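PDB 3GYK: 27kDa outer membrane protein from Silicibacter pomeroyi, which is a DsbA-like thioredoxin-fold protein that probably acts as an oxidoreductase in thiol-disulfide exchange. Local coordinates for residues A[81-94]-A[102-114]. Residues are numbered along the deposited sequence; the frame is centred on the assembly and turned at random.
Sequences QGKYEAFHWALMGM and GVLRIAREVGLDT. With SO4 (sulfate ion), chain G.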
ATOM      1  N   GLN A  81      -1.038   5.680 -15.578  1.00 12.31           N
ATOM      2  CA  GLN A  81      -2.347   5.902 -16.181  1.00 11.52           C
ATOM      3  C   GLN A  81      -3.280   6.609 -15.212  1.00 11.65           C
ATOM      4  O   GLN A  81      -4.466   6.770 -15.498  1.00 11.65           O
ATOM      5  CB  GLN A  81      -2.951   4.575 -16.656  1.00 11.56           C
ATOM      6  CG  GLN A  81      -2.228   4.010 -17.874  1.00 10.62           C
ATOM      7  CD  GLN A  81      -2.824   2.711 -18.356  1.00 10.93           C
ATOM      8  OE1 GLN A  81      -4.007   2.664 -18.720  1.00  8.88           O
ATOM      9  NE2 GLN A  81      -2.007   1.649 -18.390  1.00  8.83           N
ATOM     10  N   GLY A  82      -2.731   7.032 -14.072  1.00 11.78           N
ATOM     11  CA  GLY A  82      -3.467   7.833 -13.112  1.00 11.77           C
ATOM     12  C   GLY A  82      -4.536   7.049 -12.398  1.00 12.32           C
ATOM     13  O   GLY A  82      -5.529   7.625 -11.936  1.00 13.06           O
ATOM     14  N   LYS A  83      -4.326   5.738 -12.265  1.00 11.98           N
ATOM     15  CA  LYS A  83      -5.374   4.862 -11.773  1.00 11.56           C
ATOM     16  C   LYS A  83      -4.897   3.962 -10.629  1.00 11.50           C
ATOM     17  O   LYS A  83      -5.518   2.937 -10.359  1.00 11.13           O
ATOM     18  CB  LYS A  83      -5.937   4.010 -12.928  1.00 11.58           C
ATOM     19  CG  LYS A  83      -6.841   4.775 -13.891  1.00 12.26           C
ATOM     20  CD  LYS A  83      -7.330   3.864 -15.024  1.00 16.35           C
ATOM     21  CE  LYS A  83      -8.512   4.472 -15.750  1.00 18.01           C
ATOM     22  NZ  LYS A  83      -8.063   5.553 -16.680  1.00 20.34           N
ATOM     23  N   TYR A  84      -3.814   4.358  -9.946  1.00 11.72           N
ATOM     24  CA  TYR A  84      -3.278   3.557  -8.837  1.00 12.34           C
ATOM     25  C   TYR A  84      -4.334   3.252  -7.772  1.00 13.25           C
ATOM     26  O   TYR A  84      -4.557   2.086  -7.416  1.00 13.32           O
ATOM     27  CB  TYR A  84      -2.022   4.206  -8.187  1.00 11.56           C
ATOM     28  CG  TYR A  84      -1.511   3.337  -7.064  1.00 11.56           C
ATOM     29  CD1 TYR A  84      -0.691   2.241  -7.334  1.00 12.42           C
ATOM     30  CD2 TYR A  84      -1.921   3.561  -5.736  1.00 13.61           C
ATOM     31  CE1 TYR A  84      -0.232   1.415  -6.295  1.00 10.84           C
ATOM     32  CE2 TYR A  84      -1.499   2.745  -4.708  1.00 13.35           C
ATOM     33  CZ  TYR A  84      -0.670   1.657  -5.005  1.00 13.91           C
ATOM     34  OH  TYR A  84      -0.257   0.831  -4.000  1.00 13.78           O
ATOM     35  N   GLU A  85      -4.973   4.292  -7.234  1.00 13.16           N
ATOM     36  CA  GLU A  85      -5.896   4.079  -6.123  1.00 13.28           C
ATOM     37  C   GLU A  85      -7.065   3.152  -6.500  1.00 12.95           C
ATOM     38  O   GLU A  85      -7.370   2.208  -5.757  1.00 13.36           O
ATOM     39  CB  GLU A  85      -6.424   5.416  -5.550  1.00 14.23           C
ATOM     40  CG  GLU A  85      -7.307   5.197  -4.327  1.00 16.37           C
ATOM     41  CD  GLU A  85      -7.758   6.476  -3.626  1.00 21.87           C
ATOM     42  OE1 GLU A  85      -7.172   7.565  -3.897  1.00 20.77           O
ATOM     43  OE2 GLU A  85      -8.708   6.378  -2.807  1.00 20.30           O
ATOM     44  N   ALA A  86      -7.710   3.419  -7.640  1.00 12.55           N
ATOM     45  CA  ALA A  86      -8.862   2.614  -8.047  1.00 12.15           C
ATOM     46  C   ALA A  86      -8.427   1.164  -8.251  1.00 12.43           C
ATOM     47  O   ALA A  86      -9.138   0.219  -7.861  1.00 12.62           O
ATOM     48  CB  ALA A  86      -9.463   3.164  -9.324  1.00 11.85           C
ATOM     49  N   PHE A  87      -7.244   0.986  -8.837  1.00 11.34           N
ATOM     50  CA  PHE A  87      -6.732  -0.365  -9.111  1.00 11.56           C
ATOM     51  C   PHE A  87      -6.384  -1.105  -7.812  1.00 11.89           C
ATOM     52  O   PHE A  87      -6.735  -2.290  -7.642  1.00 12.88           O
ATOM     53  CB  PHE A  87      -5.521  -0.258 -10.052  1.00 11.25           C
ATOM     54  CG  PHE A  87      -5.082  -1.572 -10.688  1.00 10.79           C
ATOM     55  CD1 PHE A  87      -5.975  -2.630 -10.908  1.00 10.73           C
ATOM     56  CD2 PHE A  87      -3.750  -1.717 -11.107  1.00 11.06           C
ATOM     57  CE1 PHE A  87      -5.538  -3.816 -11.528  1.00  9.88           C
ATOM     58  CE2 PHE A  87      -3.301  -2.892 -11.715  1.00  9.54           C
ATOM     59  CZ  PHE A  87      -4.204  -3.946 -11.937  1.00  9.39           C
ATOM     60  N   HIS A  88      -5.749  -0.402  -6.877  1.00 11.88           N
ATOM     61  CA  HIS A  88      -5.434  -0.954  -5.567  1.00 11.78           C
ATOM     62  C   HIS A  88      -6.676  -1.466  -4.843  1.00 12.18           C
ATOM     63  O   HIS A  88      -6.678  -2.603  -4.362  1.00 11.72           O
ATOM     64  CB  HIS A  88      -4.708   0.075  -4.680  1.00 11.98           C
ATOM     65  CG  HIS A  88      -4.559  -0.375  -3.270  1.00 12.38           C
ATOM     66  ND1 HIS A  88      -3.520  -1.173  -2.860  1.00 12.63           N
ATOM     67  CD2 HIS A  88      -5.344  -0.184  -2.180  1.00 11.92           C
ATOM     68  CE1 HIS A  88      -3.653  -1.448  -1.575  1.00 12.93           C
ATOM     69  NE2 HIS A  88      -4.759  -0.864  -1.139  1.00 12.86           N
ATOM     70  N   TRP A  89      -7.719  -0.633  -4.754  1.00 12.08           N
ATOM     71  CA  TRP A  89      -8.943  -1.035  -4.075  1.00 13.39           C
ATOM     72  C   TRP A  89      -9.584  -2.231  -4.783  1.00 12.90           C
ATOM     73  O   TRP A  89     -10.116  -3.128  -4.120  1.00 13.89           O
ATOM     74  CB  TRP A  89      -9.978   0.114  -3.975  1.00 13.41           C
ATOM     75  CG  TRP A  89      -9.538   1.331  -3.147  1.00 15.33           C
ATOM     76  CD1 TRP A  89      -9.649   2.656  -3.521  1.00 17.00           C
ATOM     77  CD2 TRP A  89      -8.917   1.337  -1.847  1.00 16.33           C
ATOM     78  NE1 TRP A  89      -9.141   3.475  -2.524  1.00 17.41           N
ATOM     79  CE2 TRP A  89      -8.689   2.694  -1.491  1.00 16.83           C
ATOM     80  CE3 TRP A  89      -8.557   0.331  -0.929  1.00 16.91           C
ATOM     81  CZ2 TRP A  89      -8.100   3.067  -0.265  1.00 17.45           C
ATOM     82  CZ3 TRP A  89      -7.963   0.707   0.299  1.00 17.77           C
ATOM     83  CH2 TRP A  89      -7.749   2.065   0.613  1.00 20.02           C
ATOM     84  N   ALA A  90      -9.518  -2.248  -6.113  1.00 12.34           N
ATOM     85  CA  ALA A  90     -10.193  -3.308  -6.888  1.00 11.26           C
ATOM     86  C   ALA A  90      -9.475  -4.656  -6.733  1.00 11.14           C
ATOM     87  O   ALA A  90     -10.123  -5.718  -6.618  1.00 11.57           O
ATOM     88  CB  ALA A  90     -10.318  -2.917  -8.359  1.00 11.29           C
ATOM     89  N   LEU A  91      -8.141  -4.610  -6.748  1.00 11.36           N
ATOM     90  CA  LEU A  91      -7.311  -5.789  -6.492  1.00 11.57           C
ATOM     91  C   LEU A  91      -7.512  -6.300  -5.089  1.00 11.83           C
ATOM     92  O   LEU A  91      -7.754  -7.475  -4.883  1.00 12.70           O
ATOM     93  CB  LEU A  91      -5.826  -5.477  -6.695  1.00 10.99           C
ATOM     94  CG  LEU A  91      -5.371  -5.240  -8.138  1.00 12.19           C
ATOM     95  CD1 LEU A  91      -3.970  -4.654  -8.188  1.00 12.87           C
ATOM     96  CD2 LEU A  91      -5.448  -6.559  -8.922  1.00 12.16           C
HETATM   97  N   MSE A  92      -7.390  -5.409  -4.116  1.00 12.02           N
HETATM   98  CA  MSE A  92      -7.493  -5.807  -2.720  1.00 13.18           C
HETATM   99  C   MSE A  92      -8.902  -6.313  -2.361  1.00 13.18           C
HETATM  100  O   MSE A  92      -9.061  -7.129  -1.433  1.00 13.07           O
HETATM  101  CB  MSE A  92      -6.976  -4.656  -1.827  1.00 13.88           C
HETATM  102  CG  MSE A  92      -6.581  -5.036  -0.456  1.00 15.83           C
HETATM  103 SE   MSE A  92      -5.190  -6.417  -0.376  1.00 14.19          SE
HETATM  104  CE  MSE A  92      -3.566  -5.382  -0.534  1.00 12.21           C
ATOM    105  N   GLY A  93      -9.917  -5.908  -3.142  1.00 12.88           N
ATOM    106  CA  GLY A  93     -11.289  -6.358  -2.924  1.00 12.97           C
ATOM    107  C   GLY A  93     -11.756  -7.487  -3.830  1.00 13.05           C
ATOM    108  O   GLY A  93     -12.943  -7.866  -3.830  1.00 13.79           O
HETATM  109  N   MSE A  94     -10.838  -8.045  -4.606  1.00 13.26           N
HETATM  110  CA  MSE A  94     -11.199  -9.072  -5.586  1.00 13.87           C
HETATM  111  C   MSE A  94     -11.523 -10.429  -4.952  1.00 15.29           C
HETATM  112  O   MSE A  94     -11.120 -10.714  -3.824  1.00 15.69           O
HETATM  113  CB  MSE A  94     -10.094  -9.249  -6.622  1.00 13.53           C
HETATM  114  CG  MSE A  94      -8.968 -10.150  -6.172  1.00 12.69           C
HETATM  115 SE   MSE A  94      -7.489  -9.997  -7.380  1.00 14.60          SE
HETATM  116  CE  MSE A  94      -8.199 -11.091  -8.856  1.00 13.73           C
ATOM    117  N   GLY A 102      -5.915 -12.944 -13.246  1.00 10.95           N
ATOM    118  CA  GLY A 102      -6.833 -12.220 -12.357  1.00 10.55           C
ATOM    119  C   GLY A 102      -6.506 -10.728 -12.282  1.00 10.32           C
ATOM    120  O   GLY A 102      -7.405  -9.877 -12.328  1.00 10.63           O
ATOM    121  N   VAL A 103      -5.222 -10.426 -12.177  1.00  9.36           N
ATOM    122  CA  VAL A 103      -4.750  -9.019 -12.124  1.00  9.14           C
ATOM    123  C   VAL A 103      -5.167  -8.302 -13.419  1.00 10.04           C
ATOM    124  O   VAL A 103      -5.719  -7.195 -13.378  1.00 10.41           O
ATOM    125  CB  VAL A 103      -3.242  -8.910 -11.966  1.00  8.99           C
ATOM    126  CG1 VAL A 103      -2.799  -7.452 -12.146  1.00  8.00           C
ATOM    127  CG2 VAL A 103      -2.787  -9.389 -10.551  1.00  8.55           C
ATOM    128  N   LEU A 104      -4.905  -8.939 -14.557  1.00 10.11           N
ATOM    129  CA  LEU A 104      -5.231  -8.328 -15.855  1.00 11.15           C
ATOM    130  C   LEU A 104      -6.730  -8.142 -16.056  1.00 11.80           C
ATOM    131  O   LEU A 104      -7.146  -7.160 -16.675  1.00 12.68           O
ATOM    132  CB  LEU A 104      -4.597  -9.075 -17.041  1.00 10.88           C
ATOM    133  CG  LEU A 104      -3.066  -8.934 -17.115  1.00 11.16           C
ATOM    134  CD1 LEU A 104      -2.522  -9.767 -18.244  1.00 10.17           C
ATOM    135  CD2 LEU A 104      -2.598  -7.495 -17.241  1.00 11.05           C
ATOM    136  N   ARG A 105      -7.526  -9.082 -15.549  0.50 11.73           N
ATOM    137  CA  ARG A 105      -8.981  -8.962 -15.561  0.50 11.98           C
ATOM    138  C   ARG A 105      -9.444  -7.710 -14.810  0.50 12.16           C
ATOM    139  O   ARG A 105     -10.186  -6.885 -15.357  0.50 12.43           O
ATOM    140  CB  ARG A 105      -9.625 -10.207 -14.940  0.50 11.81           C
ATOM    141  CG  ARG A 105     -11.092 -10.028 -14.591  0.50 11.74           C
ATOM    142  CD  ARG A 105     -11.698 -11.319 -14.048  0.50 11.46           C
ATOM    143  NE  ARG A 105     -11.333 -11.592 -12.655  0.50 11.00           N
ATOM    144  CZ  ARG A 105     -11.947 -11.059 -11.608  0.50  9.47           C
ATOM    145  NH1 ARG A 105     -12.934 -10.194 -11.789  0.50 10.34           N
ATOM    146  NH2 ARG A 105     -11.569 -11.382 -10.379  0.50 11.08           N
ATOM    147  N   ILE A 106      -9.012  -7.588 -13.557  1.00 11.90           N
ATOM    148  CA  ILE A 106      -9.322  -6.423 -12.710  1.00 12.09           C
ATOM    149  C   ILE A 106      -8.843  -5.114 -13.382  1.00 11.71           C
ATOM    150  O   ILE A 106      -9.565  -4.127 -13.361  1.00 11.34           O
ATOM    151  CB  ILE A 106      -8.751  -6.593 -11.246  1.00 11.96           C
ATOM    152  CG1 ILE A 106      -9.393  -7.803 -10.535  1.00 11.81           C
ATOM    153  CG2 ILE A 106      -8.915  -5.322 -10.390  1.00 12.32           C
ATOM    154  CD1 ILE A 106     -10.885  -7.686 -10.252  1.00 12.44           C
ATOM    155  N   ALA A 107      -7.661  -5.137 -14.002  1.00 11.39           N
ATOM    156  CA  ALA A 107      -7.130  -3.967 -14.722  1.00 12.16           C
ATOM    157  C   ALA A 107      -8.099  -3.467 -15.797  1.00 12.51           C
ATOM    158  O   ALA A 107      -8.362  -2.267 -15.866  1.00 12.05           O
ATOM    159  CB  ALA A 107      -5.740  -4.244 -15.312  1.00 11.10           C
ATOM    160  N   ARG A 108      -8.623  -4.390 -16.612  0.50 12.98           N
ATOM    161  CA  ARG A 108      -9.651  -4.062 -17.597  0.50 13.56           C
ATOM    162  C   ARG A 108     -10.849  -3.415 -16.907  0.50 14.02           C
ATOM    163  O   ARG A 108     -11.320  -2.354 -17.329  0.50 14.23           O
ATOM    164  CB  ARG A 108     -10.103  -5.306 -18.375  0.50 13.69           C
ATOM    165  CG  ARG A 108      -9.011  -6.024 -19.149  0.50 13.86           C
ATOM    166  CD  ARG A 108      -9.589  -6.978 -20.206  0.50 14.41           C
ATOM    167  NE  ARG A 108     -10.358  -8.087 -19.635  0.50 14.76           N
ATOM    168  CZ  ARG A 108      -9.807  -9.190 -19.119  0.50 14.22           C
ATOM    169  NH1 ARG A 108      -8.479  -9.339 -19.098  0.50 11.35           N
ATOM    170  NH2 ARG A 108     -10.584 -10.150 -18.631  0.50 14.47           N
ATOM    171  N   GLU A 109     -11.319  -4.054 -15.837  1.00 14.44           N
ATOM    172  CA  GLU A 109     -12.484  -3.582 -15.081  1.00 15.47           C
ATOM    173  C   GLU A 109     -12.350  -2.128 -14.619  1.00 15.62           C
ATOM    174  O   GLU A 109     -13.334  -1.378 -14.664  1.00 16.22           O
ATOM    175  CB  GLU A 109     -12.757  -4.483 -13.876  1.00 16.04           C
ATOM    176  CG  GLU A 109     -13.333  -5.834 -14.253  1.00 19.37           C
ATOM    177  CD  GLU A 109     -13.997  -6.574 -13.084  1.00 22.28           C
ATOM    178  OE1 GLU A 109     -13.972  -6.088 -11.931  1.00 21.04           O
ATOM    179  OE2 GLU A 109     -14.571  -7.655 -13.344  1.00 24.95           O
ATOM    180  N   VAL A 110     -11.141  -1.727 -14.232  1.00 14.66           N
ATOM    181  CA  VAL A 110     -10.895  -0.340 -13.785  1.00 14.74           C
ATOM    182  C   VAL A 110     -10.501   0.600 -14.932  1.00 14.34           C
ATOM    183  O   VAL A 110     -10.222   1.779 -14.718  1.00 14.31           O
ATOM    184  CB  VAL A 110      -9.887  -0.229 -12.596  1.00 14.84           C
ATOM    185  CG1 VAL A 110     -10.336  -1.074 -11.417  1.00 15.04           C
ATOM    186  CG2 VAL A 110      -8.465  -0.585 -13.008  1.00 15.84           C
ATOM    187  N   GLY A 111     -10.463   0.065 -16.145  1.00 13.38           N
ATOM    188  CA  GLY A 111     -10.270   0.891 -17.324  1.00 13.34           C
ATOM    189  C   GLY A 111      -8.834   1.123 -17.746  1.00 13.06           C
ATOM    190  O   GLY A 111      -8.559   2.043 -18.531  1.00 14.25           O
ATOM    191  N   LEU A 112      -7.925   0.287 -17.256  1.00 11.82           N
ATOM    192  CA  LEU A 112      -6.537   0.340 -17.693  1.00 11.19           C
ATOM    193  C   LEU A 112      -6.340  -0.261 -19.075  1.00 11.22           C
ATOM    194  O   LEU A 112      -6.999  -1.241 -19.447  1.00 11.09           O
ATOM    195  CB  LEU A 112      -5.637  -0.386 -16.694  1.00 10.44           C
ATOM    196  CG  LEU A 112      -5.492   0.329 -15.356  1.00 10.22           C
ATOM    197  CD1 LEU A 112      -4.987  -0.653 -14.288  1.00  8.17           C
ATOM    198  CD2 LEU A 112      -4.542   1.541 -15.484  1.00 10.71           C
ATOM    199  N   ASP A 113      -5.441   0.356 -19.838  1.00 11.10           N
ATOM    200  CA  ASP A 113      -4.929  -0.190 -21.092  1.00 11.19           C
ATOM    201  C   ASP A 113      -3.900  -1.238 -20.684  1.00 11.33           C
ATOM    202  O   ASP A 113      -2.844  -0.885 -20.166  1.00 10.68           O
ATOM    203  CB  ASP A 113      -4.248   0.938 -21.867  1.00 11.46           C
ATOM    204  CG  ASP A 113      -3.557   0.472 -23.138  1.00 12.01           C
ATOM    205  OD1 ASP A 113      -3.099  -0.688 -23.221  1.00 11.71           O
ATOM    206  OD2 ASP A 113      -3.440   1.300 -24.063  1.00 15.22           O
ATOM    207  N   THR A 114      -4.194  -2.518 -20.890  1.00 10.94           N
ATOM    208  CA  THR A 114      -3.332  -3.567 -20.299  1.00 11.11           C
ATOM    209  C   THR A 114      -2.027  -3.784 -21.084  1.00 11.02           C
ATOM    210  O   THR A 114      -1.050  -4.296 -20.535  1.00 10.33           O
ATOM    211  CB  THR A 114      -4.080  -4.919 -20.134  1.00 11.60           C
ATOM    212  OG1 THR A 114      -4.598  -5.313 -21.398  1.00 11.87           O
ATOM    213  CG2 THR A 114      -5.227  -4.791 -19.158  1.00 13.11           C
TER
HETATM  214  S   SO4 G 175     -13.879  -9.966  -8.378  0.60 41.91           S
HETATM  215  O1  SO4 G 175     -14.826 -10.350  -7.334  0.60 43.87           O
HETATM  216  O2  SO4 G 175     -12.846 -10.979  -8.555  0.60 40.08           O
HETATM  217  O3  SO4 G 175     -14.584  -9.769  -9.645  0.60 43.23           O
HETATM  218  O4  SO4 G 175     -13.316  -8.666  -8.022  0.60 43.32           O
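The ring of Phe87 slots between Leu112 and Leu91. Leu112 CD1 sits over one face, 3.7 Å from the centroid of the Phe87 ring and close to the ring normal, a CH-pi contact, while Leu91 CD1 of its own helix lies against the opposite face. With CG anti to the backbone N (chi1 -166°), the ring swings from the flank of helix 84-92 to helix 102-109, where Phe87 CZ meets Ala107 CB at 3.7 Å and Ile106 CG2 lies at the edge. Ile106 presses the same methyl, CG2, onto Ala90 CB at 3.4 Å, tighter than usual van der Waals contact, and Val110 CG1 meets that CB at 3.6 Å. The two helices, whose short segments have axes approaching to 9.7 Å with 131° between their N-to-C directions, belong to the helical part of the DsbA-like thioredoxin domain; helix 66-77 adds Ala74 to the packing around Phe87 and Val103.

The extended side chain of Gln81 grips the backbone of Asp113, two residues past the Schellman motif at Gly111, twice. Gln81 OE1 accepts a hydrogen bond from Asp113 N at 2.9 Å in its carbonyl plane, on a lone pair, and Gln81 NE2 donates to Asp113 O at 3.2 Å, somewhat tilted from that carbonyl's plane, whereas the carboxylate of Asp113 caps Gln116 N. Leu112 CD2 packs against Gln81 CD. A leucine in place of Gln81 would probably leave both Asp113 backbone groups without these amide partners and the turn less firmly fixed. At the other end, the selenomethionine Met94 brings CE to 3.9 Å from Ile106 CG1, near Arg105, which is modelled in two conformations beside a sulfate probably from the crystallisation liquor.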